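Local coordinates for DegV domain-containing protein spr0652 (Streptococcus pneumoniae, PDB 6CNG), which probably binds long-chain fatty acids as a FakB-type carrier for the fatty acid kinase system, and here holds linoleic acid, at residues A[25-37]-A[275-287]. Sequence-based numbering, arbitrary orientation.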
loop_
_atom_site.group_PDB
_atom_site.type_symbol
_atom_site.label_atom_id
_atom_site.label_comp_id
_atom_site.label_asym_id
_atom_site.label_seq_id
_atom_site.Cartn_x
_atom_site.Cartn_y
_atom_site.Cartn_z
ATOM N N ILE A 25 -5.989 -7.900 -12.457
ATOM C CA ILE A 25 -5.727 -7.471 -11.091
ATOM C C ILE A 25 -5.666 -5.953 -11.115
ATOM O O ILE A 25 -4.808 -5.370 -11.789
ATOM C CB ILE A 25 -4.418 -8.064 -10.550
ATOM C CG1 ILE A 25 -4.500 -9.586 -10.513
ATOM C CG2 ILE A 25 -4.137 -7.511 -9.167
ATOM C CD1 ILE A 25 -3.160 -10.246 -10.237
ATOM N N ILE A 26 -6.581 -5.325 -10.388
ATOM C CA ILE A 26 -6.701 -3.873 -10.321
ATOM C C ILE A 26 -6.345 -3.437 -8.911
ATOM O O ILE A 26 -6.703 -4.099 -7.942
ATOM C CB ILE A 26 -8.125 -3.408 -10.682
ATOM C CG1 ILE A 26 -8.607 -4.095 -11.948
ATOM C CG2 ILE A 26 -8.137 -1.912 -10.859
ATOM C CD1 ILE A 26 -10.004 -3.752 -12.352
ATOM N N ALA A 27 -5.607 -2.351 -8.803
ATOM C CA ALA A 27 -5.287 -1.792 -7.502
ATOM C C ALA A 27 -5.284 -0.280 -7.616
ATOM O O ALA A 27 -5.034 0.262 -8.681
ATOM C CB ALA A 27 -3.911 -2.264 -6.999
ATOM N N ASP A 28 -5.575 0.400 -6.522
ATOM C CA ASP A 28 -5.388 1.845 -6.526
ATOM C C ASP A 28 -3.918 2.198 -6.235
ATOM O O ASP A 28 -3.092 1.333 -5.939
ATOM C CB ASP A 28 -6.392 2.506 -5.577
ATOM C CG ASP A 28 -6.204 2.104 -4.122
ATOM O OD1 ASP A 28 -5.030 1.962 -3.685
ATOM O OD2 ASP A 28 -7.227 1.964 -3.409
ATOM N N SER A 29 -3.582 3.488 -6.316
ATOM C CA SER A 29 -2.184 3.910 -6.191
ATOM C C SER A 29 -1.650 3.926 -4.727
ATOM O O SER A 29 -0.536 4.423 -4.482
ATOM C CB SER A 29 -1.961 5.213 -6.955
ATOM O OG SER A 29 -2.621 6.288 -6.368
ATOM N N GLY A 30 -2.388 3.341 -3.780
ATOM C CA GLY A 30 -1.817 2.874 -2.536
ATOM C C GLY A 30 -0.963 1.635 -2.685
ATOM O O GLY A 30 -0.268 1.266 -1.735
ATOM N N CYS A 31 -1.047 0.970 -3.844
ATOM C CA CYS A 31 -0.113 -0.059 -4.289
ATOM C C CYS A 31 1.042 0.610 -5.020
ATOM O O CYS A 31 0.845 1.516 -5.826
ATOM C CB CYS A 31 -0.807 -1.020 -5.259
ATOM S SG CYS A 31 0.210 -2.281 -6.070
ATOM N N ASP A 32 2.244 0.149 -4.745
ATOM C CA ASP A 32 3.420 0.799 -5.284
ATOM C C ASP A 32 3.819 0.308 -6.661
ATOM O O ASP A 32 4.661 0.950 -7.286
ATOM C CB ASP A 32 4.575 0.605 -4.303
ATOM C CG ASP A 32 4.210 1.049 -2.900
ATOM O OD1 ASP A 32 3.933 2.232 -2.702
ATOM O OD2 ASP A 32 4.152 0.197 -2.017
ATOM N N TYR A 33 3.246 -0.795 -7.142
ATOM C CA TYR A 33 3.547 -1.309 -8.471
ATOM C C TYR A 33 2.940 -0.412 -9.545
ATOM O O TYR A 33 1.761 -0.060 -9.482
ATOM C CB TYR A 33 2.964 -2.719 -8.630
ATOM C CG TYR A 33 3.665 -3.815 -7.867
ATOM C CD1 TYR A 33 5.037 -3.936 -7.882
ATOM C CD2 TYR A 33 2.947 -4.726 -7.131
ATOM C CE1 TYR A 33 5.666 -4.945 -7.182
ATOM C CE2 TYR A 33 3.558 -5.729 -6.434
ATOM C CZ TYR A 33 4.915 -5.843 -6.459
ATOM O OH TYR A 33 5.501 -6.870 -5.737
ATOM N N ARG A 34 3.742 -0.071 -10.555
ATOM C CA ARG A 34 3.192 0.401 -11.822
ATOM C C ARG A 34 3.093 -0.730 -12.837
ATOM O O ARG A 34 2.178 -0.744 -13.667
ATOM C CB ARG A 34 4.035 1.544 -12.407
ATOM C CG ARG A 34 4.615 2.577 -11.414
ATOM C CD ARG A 34 3.543 3.391 -10.752
ATOM N NE ARG A 34 4.036 4.706 -10.360
ATOM C CZ ARG A 34 3.286 5.641 -9.787
ATOM N NH1 ARG A 34 2.012 5.401 -9.525
ATOM N NH2 ARG A 34 3.809 6.818 -9.480
ATOM N N GLN A 35 4.009 -1.687 -12.738
ATOM C CA GLN A 35 3.991 -2.910 -13.509
ATOM C C GLN A 35 4.097 -4.054 -12.522
ATOM O O GLN A 35 4.897 -3.991 -11.595
ATOM C CB GLN A 35 5.215 -3.002 -14.442
ATOM C CG GLN A 35 5.342 -1.890 -15.483
ATOM C CD GLN A 35 6.642 -1.939 -16.269
ATOM O OE1 GLN A 35 6.635 -2.054 -17.489
ATOM N NE2 GLN A 35 7.756 -1.839 -15.576
ATOM N N LEU A 36 3.334 -5.110 -12.757
ATOM C CA LEU A 36 3.354 -6.280 -11.892
ATOM C C LEU A 36 4.449 -7.199 -12.366
ATOM O O LEU A 36 4.430 -7.598 -13.524
ATOM C CB LEU A 36 2.032 -7.003 -11.998
ATOM C CG LEU A 36 1.750 -8.076 -10.953
ATOM C CD1 LEU A 36 2.008 -7.598 -9.557
ATOM C CD2 LEU A 36 0.319 -8.458 -11.110
ATOM N N PRO A 37 5.443 -7.518 -11.548
ATOM C CA PRO A 37 6.470 -8.440 -12.008
ATOM C C PRO A 37 5.861 -9.727 -12.537
ATOM O O PRO A 37 5.023 -10.367 -11.881
ATOM C CB PRO A 37 7.324 -8.664 -10.756
ATOM C CG PRO A 37 7.191 -7.450 -9.984
ATOM C CD PRO A 37 5.769 -7.000 -10.211
ATOM N N ASP A 275 12.820 -13.423 1.638
ATOM C CA ASP A 275 12.616 -12.993 0.274
ATOM C C ASP A 275 12.137 -11.555 0.422
ATOM O O ASP A 275 10.966 -11.302 0.694
ATOM C CB ASP A 275 11.596 -13.905 -0.399
ATOM C CG ASP A 275 11.202 -13.440 -1.804
ATOM O OD1 ASP A 275 11.747 -12.419 -2.291
ATOM O OD2 ASP A 275 10.340 -14.111 -2.421
ATOM N N ILE A 276 13.051 -10.625 0.277
ATOM C CA ILE A 276 12.772 -9.220 0.505
ATOM C C ILE A 276 12.900 -8.463 -0.804
ATOM O O ILE A 276 13.849 -8.674 -1.569
ATOM C CB ILE A 276 13.757 -8.655 1.545
ATOM C CG1 ILE A 276 13.715 -9.484 2.815
ATOM C CG2 ILE A 276 13.454 -7.185 1.840
ATOM C CD1 ILE A 276 14.787 -9.090 3.785
ATOM N N LYS A 277 11.925 -7.579 -1.048
ATOM C CA LYS A 277 11.932 -6.592 -2.116
ATOM C C LYS A 277 11.877 -5.193 -1.507
ATOM O O LYS A 277 11.242 -4.972 -0.477
ATOM C CB LYS A 277 10.714 -6.773 -3.033
ATOM C CG LYS A 277 10.512 -8.169 -3.629
ATOM C CD LYS A 277 9.076 -8.343 -4.201
ATOM C CE LYS A 277 8.635 -9.823 -4.331
ATOM N NZ LYS A 277 8.602 -10.604 -3.038
ATOM N N ILE A 278 12.555 -4.243 -2.137
ATOM C CA ILE A 278 12.501 -2.838 -1.741
ATOM C C ILE A 278 11.959 -2.075 -2.946
ATOM O O ILE A 278 12.513 -2.182 -4.050
ATOM C CB ILE A 278 13.882 -2.314 -1.312
ATOM C CG1 ILE A 278 14.538 -3.257 -0.305
ATOM C CG2 ILE A 278 13.782 -0.910 -0.751
ATOM C CD1 ILE A 278 16.001 -2.934 -0.031
ATOM N N LEU A 279 10.847 -1.360 -2.753
ATOM C CA LEU A 279 10.201 -0.621 -3.836
ATOM C C LEU A 279 10.072 0.850 -3.480
ATOM O O LEU A 279 9.848 1.194 -2.323
ATOM C CB LEU A 279 8.784 -1.130 -4.126
ATOM C CG LEU A 279 8.639 -2.586 -4.521
ATOM C CD1 LEU A 279 7.174 -2.878 -4.666
ATOM C CD2 LEU A 279 9.377 -2.821 -5.802
ATOM N N PRO A 280 10.165 1.740 -4.454
ATOM C CA PRO A 280 9.874 3.137 -4.169
ATOM C C PRO A 280 8.373 3.335 -3.978
ATOM O O PRO A 280 7.547 2.688 -4.618
ATOM C CB PRO A 280 10.413 3.858 -5.407
ATOM C CG PRO A 280 10.290 2.879 -6.472
ATOM C CD PRO A 280 10.389 1.516 -5.884
ATOM N N THR A 281 8.025 4.228 -3.069
ATOM C CA THR A 281 6.626 4.525 -2.842
ATOM C C THR A 281 5.978 5.181 -4.060
ATOM O O THR A 281 6.633 5.865 -4.855
ATOM C CB THR A 281 6.508 5.453 -1.645
ATOM O OG1 THR A 281 7.562 6.414 -1.683
ATOM C CG2 THR A 281 6.626 4.685 -0.380
ATOM N N SER A 282 4.663 4.992 -4.174
ATOM C CA SER A 282 3.845 5.716 -5.122
ATOM C C SER A 282 3.752 7.183 -4.730
ATOM O O SER A 282 4.232 7.618 -3.690
ATOM C CB SER A 282 2.442 5.115 -5.170
ATOM O OG SER A 282 1.775 5.224 -3.946
ATOM N N GLY A 283 3.105 7.963 -5.589
ATOM C CA GLY A 283 2.879 9.362 -5.269
ATOM C C GLY A 283 2.040 9.526 -4.026
ATOM O O GLY A 283 2.355 10.322 -3.148
ATOM N N LEU A 284 0.986 8.729 -3.917
ATOM C CA LEU A 284 0.125 8.774 -2.755
ATOM C C LEU A 284 0.875 8.342 -1.520
ATOM O O LEU A 284 0.816 8.994 -0.481
ATOM C CB LEU A 284 -1.033 7.832 -3.013
ATOM C CG LEU A 284 -2.144 7.842 -1.986
ATOM C CD1 LEU A 284 -1.781 6.998 -0.796
ATOM C CD2 LEU A 284 -2.458 9.271 -1.591
ATOM N N CYS A 285 1.546 7.220 -1.600
ATOM C CA CYS A 285 2.253 6.741 -0.429
ATOM C C CYS A 285 3.405 7.653 -0.074
ATOM O O CYS A 285 3.686 7.839 1.103
ATOM C CB CYS A 285 2.703 5.312 -0.646
ATOM S SG CYS A 285 1.317 4.141 -0.690
ATOM N N SER A 286 4.071 8.241 -1.061
ATOM C CA SER A 286 5.110 9.226 -0.755
ATOM C C SER A 286 4.516 10.419 -0.033
ATOM O O SER A 286 5.101 10.941 0.908
ATOM C CB SER A 286 5.814 9.691 -2.032
ATOM O OG SER A 286 6.288 8.587 -2.771
ATOM N N PHE A 287 3.339 10.844 -0.457
ATOM C CA PHE A 287 2.728 12.019 0.112
ATOM C C PHE A 287 2.427 11.821 1.573
ATOM O O PHE A 287 2.616 12.733 2.382
ATOM C CB PHE A 287 1.436 12.271 -0.651
ATOM C CG PHE A 287 0.614 13.366 -0.098
ATOM C CD1 PHE A 287 1.073 14.651 -0.082
ATOM C CD2 PHE A 287 -0.635 13.112 0.378
ATOM C CE1 PHE A 287 0.297 15.652 0.422
ATOM C CE2 PHE A 287 -1.400 14.116 0.884
ATOM C CZ PHE A 287 -0.947 15.375 0.896
HETATM O O HOH W 1 7.203 1.225 -6.771
#
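Two direct hydrogen bonds tie Ser282 to the loop that follows strand 23-28. Its hydroxyl donates to the backbone of Ser29, with Ser282 OG 2.5 Å from Ser29 O and a C=O...OG angle of 175°, close to straight. With chi1 at 63°, Ser282 OG sits between its own N and carbonyl carbon, where it also accepts from Cys285 N at 3.1 Å; Ser282 is thus N-cap of helix 283-289 while holding loop residue Ser29. Ser282 N donates to Asp32 OD1 at 3.2 Å, on the anti side and 15° out of the carboxylate plane. One water, 2.6 Å from each of Asp32 O and Pro280 O, donates to both. Cys285 SG lies 3.4 Å from Gly30 O. In apolar contact, Leu279 CD1 approaches Tyr33 CE1 obliquely at 3.6 Å; Pro37, from the ring's own loop, places CD over one face toward the rim. Asp61 accepts from the amides of Gly283 and Leu284, forms a salt bridge with Arg34 and hydrogen-bonds Ser29 OG. The Leu284 side chain comes about 4 Å from the bound linoleic acid. Doubly bonded, the buried Ser282 hydroxyl couples the helix start beside the lipid to the loop, joining strand 23-28's sheet to the second sheet, edged by strand 275-280.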